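Long-range contact in PRD-containing transcription regulator (Lactobacillus casei, PDB 3NUF), which is probably a transcription regulator built around a PRD (PTS regulation domain), the module that in related bacterial proteins links sugar-transport phosphorylation to gene expression: residues L89-V94 against A103-L108. Sequence-based numbering, arbitrary orientation.
Sequences LADQVV and AEKYVL. With EDO (1,2-ethanediol), chain G.
Ala90 packs against the backbone of helix 104-115: its CB stands 3.3 Å from Lys105 O, and the CA atoms of Ala90 and Lys105 are 4.9 Å apart, a short spacing that a methyl-sized side chain allows. The segment axes approach to 8.2 Å at 126° between their N-to-C directions.

Apolar contacts fill the buried side. Leu108, with CG anti to its backbone N (chi1 177°), rests CG on Ala90 CB and brings CD2 to 3.7 Å from Val93 CB, the Val93 and Leu108 side chains crossing at about a right angle. Val94 reaches the N-terminal part of segment 103-108, its CG2 3.7 Å from Lys105 N and also touching Glu104 CB. Beyond CB, Glu104 turns away to a salt bridge with Arg64.

The polar evidence lies at the margin. The Lys105 chain runs alongside Asp91 in the same direction, but Lys105 NZ remains 4.4 Å from Asp91 OD1, too far for a salt bridge. One water joins them, donating to Asp91 OD1 at 2.7 Å and accepting from Lys105 NZ at 2.8 Å. No direct hydrogen bond links the segments.

Helices 25-41 and 48-67 also supply contacts, through Val35 and Leu38 to Val93 and through Met61 to Val94, making this steeply crossed pair of consecutive helices part of the core of the all-helical PRD fold.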
# COMPACT_ATOMS: atom_id res chain seq x y z
N LEU A 89 -8.93 4.06 2.05
CA LEU A 89 -8.21 2.78 2.00
C LEU A 89 -6.77 3.00 2.42
O LEU A 89 -6.20 2.20 3.19
CB LEU A 89 -8.32 2.15 0.61
CG LEU A 89 -9.68 1.65 0.20
CD1 LEU A 89 -9.73 1.38 -1.30
CD2 LEU A 89 -9.96 0.36 0.99
N ALA A 90 -6.12 4.05 1.91
CA ALA A 90 -4.74 4.33 2.29
C ALA A 90 -4.62 4.58 3.78
O ALA A 90 -3.68 4.07 4.42
CB ALA A 90 -4.22 5.51 1.50
N ASP A 91 -5.55 5.35 4.36
CA ASP A 91 -5.51 5.58 5.80
C ASP A 91 -5.62 4.26 6.57
O ASP A 91 -4.90 4.05 7.55
CB ASP A 91 -6.67 6.52 6.20
CG ASP A 91 -6.65 6.86 7.66
OD1 ASP A 91 -5.87 7.71 8.04
OD2 ASP A 91 -7.41 6.28 8.43
N GLN A 92 -6.49 3.37 6.13
CA GLN A 92 -6.64 2.08 6.80
C GLN A 92 -5.33 1.32 6.75
O GLN A 92 -4.92 0.70 7.75
CB GLN A 92 -7.73 1.26 6.13
CG GLN A 92 -7.99 -0.03 6.86
CD GLN A 92 -9.25 -0.73 6.43
OE1 GLN A 92 -10.10 -0.18 5.74
NE2 GLN A 92 -9.39 -1.98 6.87
N VAL A 93 -4.64 1.33 5.61
CA VAL A 93 -3.36 0.60 5.51
C VAL A 93 -2.29 1.17 6.42
O VAL A 93 -1.61 0.45 7.15
CB VAL A 93 -2.85 0.59 4.08
CG1 VAL A 93 -1.42 -0.07 3.95
CG2 VAL A 93 -3.79 -0.17 3.17
N VAL A 94 -2.20 2.49 6.42
CA VAL A 94 -1.20 3.18 7.30
C VAL A 94 -1.45 2.82 8.76
O VAL A 94 -0.51 2.47 9.49
CB VAL A 94 -1.31 4.68 7.11
CG1 VAL A 94 -0.45 5.44 8.17
CG2 VAL A 94 -0.89 5.07 5.67
N ALA A 103 -0.08 11.17 7.55
CA ALA A 103 0.11 11.68 6.22
C ALA A 103 0.83 10.75 5.26
O ALA A 103 0.88 11.07 4.07
CB ALA A 103 0.81 13.06 6.30
N GLU A 104 1.32 9.60 5.67
CA GLU A 104 1.74 8.55 4.78
C GLU A 104 0.57 8.20 3.84
O GLU A 104 0.81 7.67 2.74
CB GLU A 104 2.16 7.32 5.52
CG GLU A 104 3.42 7.41 6.33
CD GLU A 104 4.73 7.17 5.57
OE1 GLU A 104 4.73 6.73 4.38
OE2 GLU A 104 5.78 7.40 6.22
N LYS A 105 -0.67 8.45 4.24
CA LYS A 105 -1.79 8.07 3.39
C LYS A 105 -1.77 8.76 2.04
O LYS A 105 -2.36 8.22 1.09
CB LYS A 105 -3.12 8.33 4.11
CG LYS A 105 -3.50 9.77 4.27
CD LYS A 105 -4.80 9.96 5.07
CE LYS A 105 -5.10 11.38 5.31
NZ LYS A 105 -6.45 11.60 6.03
N TYR A 106 -1.21 9.95 1.93
CA TYR A 106 -1.35 10.69 0.66
C TYR A 106 -0.66 10.03 -0.50
O TYR A 106 -1.28 9.70 -1.53
CB TYR A 106 -0.93 12.15 0.87
CG TYR A 106 -1.76 12.89 1.88
CD1 TYR A 106 -3.12 13.05 1.67
CD2 TYR A 106 -1.21 13.42 3.06
CE1 TYR A 106 -3.88 13.70 2.60
CE2 TYR A 106 -1.97 14.05 3.98
CZ TYR A 106 -3.31 14.18 3.78
OH TYR A 106 -4.10 14.81 4.72
N VAL A 107 0.61 9.76 -0.37
CA VAL A 107 1.34 9.10 -1.47
C VAL A 107 0.74 7.71 -1.73
O VAL A 107 0.56 7.31 -2.88
CB VAL A 107 2.83 9.05 -1.22
CG1 VAL A 107 3.56 8.08 -2.16
CG2 VAL A 107 3.40 10.45 -1.36
N LEU A 108 0.40 6.97 -0.67
CA LEU A 108 -0.20 5.64 -0.86
C LEU A 108 -1.53 5.72 -1.60
O LEU A 108 -1.82 4.88 -2.46
CB LEU A 108 -0.35 4.92 0.47
CG LEU A 108 -1.05 3.54 0.38
CD1 LEU A 108 -0.29 2.56 -0.51
CD2 LEU A 108 -1.24 2.95 1.78
C1 EDO G . -7.62 -4.27 9.39
O1 EDO G . -8.05 -3.61 8.20
C2 EDO G . -7.39 -3.21 10.44
O2 EDO G . -6.04 -3.31 10.92
O HOH W 1 -6.73 10.21 8.42